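Local coordinates for protein choline dehydrogenase and related flavoproteins (Aspergillus oryzae, PDB 3Q9T) that oxidises formate as an FAD-dependent formate oxidase of the glucose-methanol-choline oxidoreductase family, using an 8-formyl-FAD cofactor, at residues L423-S428 with I549-I554. Residues are numbered along the deposited sequence; the frame is centred on the assembly and turned at random.
With FAY ([(2R,3S,4R,5R)-5-(6-amino-9H-purin-9-yl)-3,4-dihydroxytetrahydrofuran-2-yl]methyl (2R,3S,4S)-5-(8-formyl-7-methyl-2,4-dioxo-3,4-dihydrobenzo[g]pteridin-10(2H)-yl)-2,3,4-trihydroxypentyl dihydrogen diphosphate), chain D.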
ATOM      1  N   LEU A 423      15.550 -11.948   5.973  1.00 16.57           N
ATOM      2  CA  LEU A 423      16.598 -11.243   6.744  1.00 15.03           C
ATOM      3  C   LEU A 423      16.304 -11.518   8.215  1.00 25.19           C
ATOM      4  O   LEU A 423      15.312 -11.042   8.794  1.00 15.69           O
ATOM      5  CB  LEU A 423      16.554  -9.749   6.479  1.00 15.30           C
ATOM      6  CG  LEU A 423      17.748  -8.810   6.642  1.00 30.68           C
ATOM      7  CD1 LEU A 423      17.239  -7.477   7.183  1.00 18.56           C
ATOM      8  CD2 LEU A 423      18.866  -9.363   7.519  1.00 18.99           C
ATOM      9  N   VAL A 424      17.169 -12.307   8.818  1.00 18.59           N
ATOM     10  CA  VAL A 424      16.855 -12.941  10.079  1.00 16.28           C
ATOM     11  C   VAL A 424      17.415 -12.103  11.248  1.00 21.77           C
ATOM     12  O   VAL A 424      16.931 -12.166  12.384  1.00 23.21           O
ATOM     13  CB  VAL A 424      17.400 -14.390   9.979  1.00 23.73           C
ATOM     14  CG1 VAL A 424      18.379 -14.695  11.057  1.00 26.88           C
ATOM     15  CG2 VAL A 424      16.255 -15.398   9.846  1.00 17.88           C
ATOM     16  N   ARG A 425      18.400 -11.266  10.935  1.00 18.49           N
ATOM     17  CA  ARG A 425      19.004 -10.345  11.899  1.00 20.80           C
ATOM     18  C   ARG A 425      18.955  -8.900  11.393  1.00 19.16           C
ATOM     19  O   ARG A 425      19.996  -8.312  11.109  1.00 21.12           O
ATOM     20  CB  ARG A 425      20.459 -10.744  12.142  1.00 15.55           C
ATOM     21  CG  ARG A 425      20.599 -12.050  12.931  1.00 19.50           C
ATOM     22  CD  ARG A 425      20.805 -11.781  14.402  1.00 14.95           C
ATOM     23  NE  ARG A 425      19.735 -10.961  14.963  1.00 21.30           N
ATOM     24  CZ  ARG A 425      18.618 -11.437  15.511  1.00 21.29           C
ATOM     25  NH1 ARG A 425      18.375 -12.744  15.578  1.00 16.58           N
ATOM     26  NH2 ARG A 425      17.724 -10.597  15.985  1.00 16.38           N
ATOM     27  N   PRO A 426      17.743  -8.322  11.278  1.00 20.53           N
ATOM     28  CA  PRO A 426      17.647  -6.949  10.777  1.00 22.06           C
ATOM     29  C   PRO A 426      18.073  -5.993  11.882  1.00 19.04           C
ATOM     30  O   PRO A 426      18.135  -6.409  13.023  1.00 18.51           O
ATOM     31  CB  PRO A 426      16.151  -6.796  10.489  1.00 17.73           C
ATOM     32  CG  PRO A 426      15.506  -7.693  11.502  1.00 21.91           C
ATOM     33  CD  PRO A 426      16.422  -8.866  11.652  1.00 15.81           C
ATOM     34  N   ILE A 427      18.373  -4.748  11.554  1.00 21.45           N
ATOM     35  CA  ILE A 427      18.692  -3.784  12.598  1.00 23.48           C
ATOM     36  C   ILE A 427      17.769  -2.575  12.579  1.00 21.47           C
ATOM     37  O   ILE A 427      17.974  -1.635  13.345  1.00 23.80           O
ATOM     38  CB  ILE A 427      20.121  -3.276  12.462  1.00 23.81           C
ATOM     39  CG1 ILE A 427      20.309  -2.670  11.066  1.00 19.70           C
ATOM     40  CG2 ILE A 427      21.104  -4.405  12.780  1.00 15.81           C
ATOM     41  CD1 ILE A 427      21.537  -1.782  10.926  1.00 25.28           C
ATOM     42  N   SER A 428      16.770  -2.581  11.698  1.00 16.78           N
ATOM     43  CA  SER A 428      15.756  -1.529  11.732  1.00 19.92           C
ATOM     44  C   SER A 428      15.072  -1.489  13.100  1.00 20.50           C
ATOM     45  O   SER A 428      14.874  -2.533  13.729  1.00 20.86           O
ATOM     46  CB  SER A 428      14.710  -1.740  10.633  1.00 15.11           C
ATOM     47  OG  SER A 428      15.262  -1.464   9.364  1.00 17.58           O
ATOM     48  N   ILE A 549      14.205 -11.122  18.560  1.00 14.02           N
ATOM     49  CA  ILE A 549      13.641 -12.127  17.644  1.00 18.53           C
ATOM     50  C   ILE A 549      14.683 -13.186  17.250  1.00 19.25           C
ATOM     51  O   ILE A 549      15.808 -12.857  16.909  1.00 19.69           O
ATOM     52  CB  ILE A 549      13.043 -11.460  16.377  1.00 16.58           C
ATOM     53  CG1 ILE A 549      12.195 -12.464  15.583  1.00 15.59           C
ATOM     54  CG2 ILE A 549      14.163 -10.843  15.525  1.00 15.73           C
ATOM     55  CD1 ILE A 549      11.567 -11.867  14.280  1.00 14.82           C
ATOM     56  N   PRO A 550      14.317 -14.472  17.343  1.00 28.08           N
ATOM     57  CA  PRO A 550      15.254 -15.551  16.988  1.00 18.56           C
ATOM     58  C   PRO A 550      15.729 -15.466  15.530  1.00 23.43           C
ATOM     59  O   PRO A 550      15.121 -14.749  14.728  1.00 20.58           O
ATOM     60  CB  PRO A 550      14.427 -16.827  17.218  1.00 15.29           C
ATOM     61  CG  PRO A 550      13.409 -16.429  18.265  1.00 16.18           C
ATOM     62  CD  PRO A 550      13.099 -14.973  18.013  1.00 16.27           C
ATOM     63  N   ASP A 551      16.781 -16.211  15.191  1.00 14.43           N
ATOM     64  CA  ASP A 551      17.461 -16.055  13.895  1.00 17.99           C
ATOM     65  C   ASP A 551      16.849 -16.945  12.797  1.00 20.42           C
ATOM     66  O   ASP A 551      17.555 -17.477  11.941  1.00 18.00           O
ATOM     67  CB  ASP A 551      18.954 -16.363  14.058  1.00 19.36           C
ATOM     68  CG  ASP A 551      19.506 -15.870  15.394  1.00 23.08           C
ATOM     69  OD1 ASP A 551      20.156 -14.801  15.434  1.00 21.51           O
ATOM     70  OD2 ASP A 551      19.261 -16.534  16.419  1.00 22.33           O
ATOM     71  N   CYS A 552      15.530 -17.100  12.817  1.00 16.97           N
ATOM     72  CA  CYS A 552      14.908 -18.128  12.014  1.00 15.29           C
ATOM     73  C   CYS A 552      13.429 -18.110  12.296  1.00 19.90           C
ATOM     74  O   CYS A 552      12.982 -17.353  13.159  1.00 19.42           O
ATOM     75  CB  CYS A 552      15.463 -19.476  12.440  1.00 26.44           C
ATOM     76  SG  CYS A 552      15.293 -19.733  14.218  1.00 19.70           S
ATOM     77  N   ARG A 553      12.687 -18.940  11.564  1.00 15.47           N
ATOM     78  CA  ARG A 553      11.264 -19.171  11.805  1.00 21.28           C
ATOM     79  C   ARG A 553      11.007 -19.511  13.285  1.00 23.77           C
ATOM     80  O   ARG A 553      11.682 -20.351  13.869  1.00 19.17           O
ATOM     81  CB  ARG A 553      10.769 -20.292  10.884  1.00 17.77           C
ATOM     82  CG  ARG A 553      10.905 -19.920   9.413  1.00 19.09           C
ATOM     83  CD  ARG A 553      10.273 -20.946   8.486  1.00 19.27           C
ATOM     84  NE  ARG A 553      10.287 -20.508   7.085  1.00 22.51           N
ATOM     85  CZ  ARG A 553       9.485 -20.998   6.147  1.00 24.36           C
ATOM     86  NH1 ARG A 553       8.609 -21.942   6.470  1.00 17.98           N
ATOM     87  NH2 ARG A 553       9.551 -20.554   4.892  1.00 22.49           N
ATOM     88  N   ILE A 554      10.010 -18.877  13.881  1.00 20.80           N
ATOM     89  CA  ILE A 554      10.008 -18.733  15.338  1.00 23.33           C
ATOM     90  C   ILE A 554       9.102 -19.644  16.161  1.00 17.44           C
ATOM     91  O   ILE A 554       9.092 -19.520  17.377  1.00 17.14           O
ATOM     92  CB  ILE A 554       9.649 -17.276  15.721  1.00 23.91           C
ATOM     93  CG1 ILE A 554       8.192 -16.986  15.315  1.00 15.11           C
ATOM     94  CG2 ILE A 554      10.624 -16.309  15.044  1.00 15.81           C
ATOM     95  CD1 ILE A 554       7.630 -15.661  15.818  1.00 19.20           C
TER
HETATM   96  P   FAY D 600       1.238 -17.336  19.341  1.00 20.09           P
HETATM   97  N1  FAY D 600       6.935 -20.136  12.492  1.00 18.46           N
HETATM   98  C2  FAY D 600       7.739 -21.258  12.302  1.00 22.42           C
HETATM   99  O2  FAY D 600       8.454 -21.662  13.211  1.00 21.13           O
HETATM  100  N3  FAY D 600       7.407 -22.174  11.327  1.00 25.79           N
HETATM  101  C4  FAY D 600       6.708 -21.741  10.227  1.00 28.72           C
HETATM  102  O4  FAY D 600       7.026 -22.216   9.121  1.00 23.69           O
HETATM  103  N5  FAY D 600       5.172 -20.155   9.320  1.00 21.58           N
HETATM  104  C6  FAY D 600       3.287 -18.985   8.549  1.00 24.40           C
HETATM  105  C7  FAY D 600       2.205 -18.149   8.761  1.00 21.72           C
HETATM  106  C8  FAY D 600       2.019 -17.570  10.021  1.00 20.79           C
HETATM  107  O8  FAY D 600       0.463 -16.490  11.401  1.00 19.63           O
HETATM  108  C9  FAY D 600       2.856 -17.942  11.082  1.00 16.48           C
HETATM  109  PA  FAY D 600      -1.229 -17.439  17.960  1.00 14.25           P
HETATM  110  C1' FAY D 600       4.744 -18.423  13.283  1.00 24.93           C
HETATM  111  C10 FAY D 600       6.020 -19.773  11.531  1.00 18.45           C
HETATM  112  N10 FAY D 600       4.955 -18.927  11.853  1.00 19.96           N
HETATM  113  N1A FAY D 600     -10.702 -13.037  21.200  1.00 15.27           N
HETATM  114  O1A FAY D 600      -1.739 -16.640  16.808  1.00 23.36           O
HETATM  115  C1B FAY D 600      -6.766 -16.062  19.487  1.00 19.89           C
HETATM  116  O1P FAY D 600       0.813 -18.296  20.426  1.00 19.08           O
HETATM  117  C2' FAY D 600       3.996 -19.458  14.155  1.00 17.40           C
HETATM  118  O2' FAY D 600       2.940 -19.945  13.407  1.00 19.25           O
HETATM  119  C2A FAY D 600     -10.589 -14.411  21.299  1.00 16.55           C
HETATM  120  O2A FAY D 600      -0.762 -18.814  17.590  1.00 19.13           O
HETATM  121  C2B FAY D 600      -6.401 -16.366  18.044  1.00 19.89           C
HETATM  122  O2B FAY D 600      -7.494 -16.845  17.281  1.00 15.16           O
HETATM  123  O2P FAY D 600       2.090 -16.214  19.908  1.00 19.13           O
HETATM  124  C3' FAY D 600       3.489 -19.129  15.597  1.00 28.07           C
HETATM  125  O3' FAY D 600       2.210 -19.662  15.936  1.00 19.81           O
HETATM  126  N3A FAY D 600      -9.478 -15.064  20.789  1.00 19.60           N
HETATM  127  C3B FAY D 600      -5.348 -17.437  18.223  1.00 19.81           C
HETATM  128  O3B FAY D 600      -5.992 -18.674  18.405  1.00 17.67           O
HETATM  129  O3P FAY D 600      -0.060 -16.639  18.690  1.00 18.13           O
HETATM  130  C4' FAY D 600       3.472 -17.667  15.965  1.00 24.13           C
HETATM  131  O4' FAY D 600       4.760 -17.166  15.616  1.00 20.95           O
HETATM  132  C4A FAY D 600      -8.492 -14.346  20.193  1.00 19.34           C
HETATM  133  C4B FAY D 600      -4.697 -17.083  19.538  1.00 18.64           C
HETATM  134  O4B FAY D 600      -5.548 -16.151  20.182  1.00 18.15           O
HETATM  135  C4X FAY D 600       6.014 -20.521  10.339  1.00 26.10           C
HETATM  136  C5' FAY D 600       3.161 -17.479  17.470  1.00 26.42           C
HETATM  137  O5' FAY D 600       1.995 -18.056  18.077  1.00 23.62           O
HETATM  138  C5A FAY D 600      -8.584 -12.960  20.092  1.00 21.79           C
HETATM  139  C5B FAY D 600      -3.309 -16.508  19.331  1.00 17.68           C
HETATM  140  O5B FAY D 600      -2.439 -17.574  19.039  1.00 19.03           O
HETATM  141  C5X FAY D 600       4.235 -19.172   9.550  1.00 28.26           C
HETATM  142  C6A FAY D 600      -9.702 -12.296  20.594  1.00 25.55           C
HETATM  143  N6A FAY D 600      -9.838 -10.975  20.408  1.00 22.15           N
HETATM  144  N7A FAY D 600      -7.475 -12.514  19.468  1.00 20.75           N
HETATM  145  C7M FAY D 600       1.374 -17.744   7.567  1.00 18.34           C
HETATM  146  C8A FAY D 600      -6.678 -13.565  19.180  1.00 14.35           C
HETATM  147  C8M FAY D 600       0.682 -17.016  10.332  1.00 20.01           C
HETATM  148  C9A FAY D 600       4.000 -18.704  10.854  1.00 19.63           C
HETATM  149  N9A FAY D 600      -7.297 -14.700  19.616  1.00 22.10           N
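Arg425 joins the loop after strand 415-423 to the loop that enters helix 555-572. From CB the chain leaves with CG beside the backbone N (chi1 -70°), then bends at chi2 and chi3. CG and CD of Arg425 pass Asp551, CD lying 3.3 Å from Asp551 OD1. Beyond NE the guanidinium turns its NH1-NH2 end to Ile549 O. Arg425 NH1 reaches Ile549 O at 2.9 Å, nearly along the C=O axis, and Arg425 NH2 reaches it at 3.1 Å; Ile549 O lies in the guanidinium plane, so the two bonds restrain the group's rotation. Arg425 NH1 also forms a salt bridge to Asp551 OD1 at 2.7 Å, meeting it from above a carboxylate turned 75° from the guanidinium. Thr108 OG1 bonds to OD1 and His105 N to OD2 of Asp551, and the buried charges probably stabilise each other. Beside this polar grip, Val424 straddles the Asp551 carbonyl, CG1 3.0 Å and CG2 3.2 Å from its O. Two residues after Asp551, Arg553 NH1 donates to FAY O4 (3.1 Å) while Asp395 pairs with Arg553 NH2. This buried loop-loop contact thus ties the loop after strand 415-423 to the FAD-lining loop before helix 555-572 of a GMC oxidoreductase.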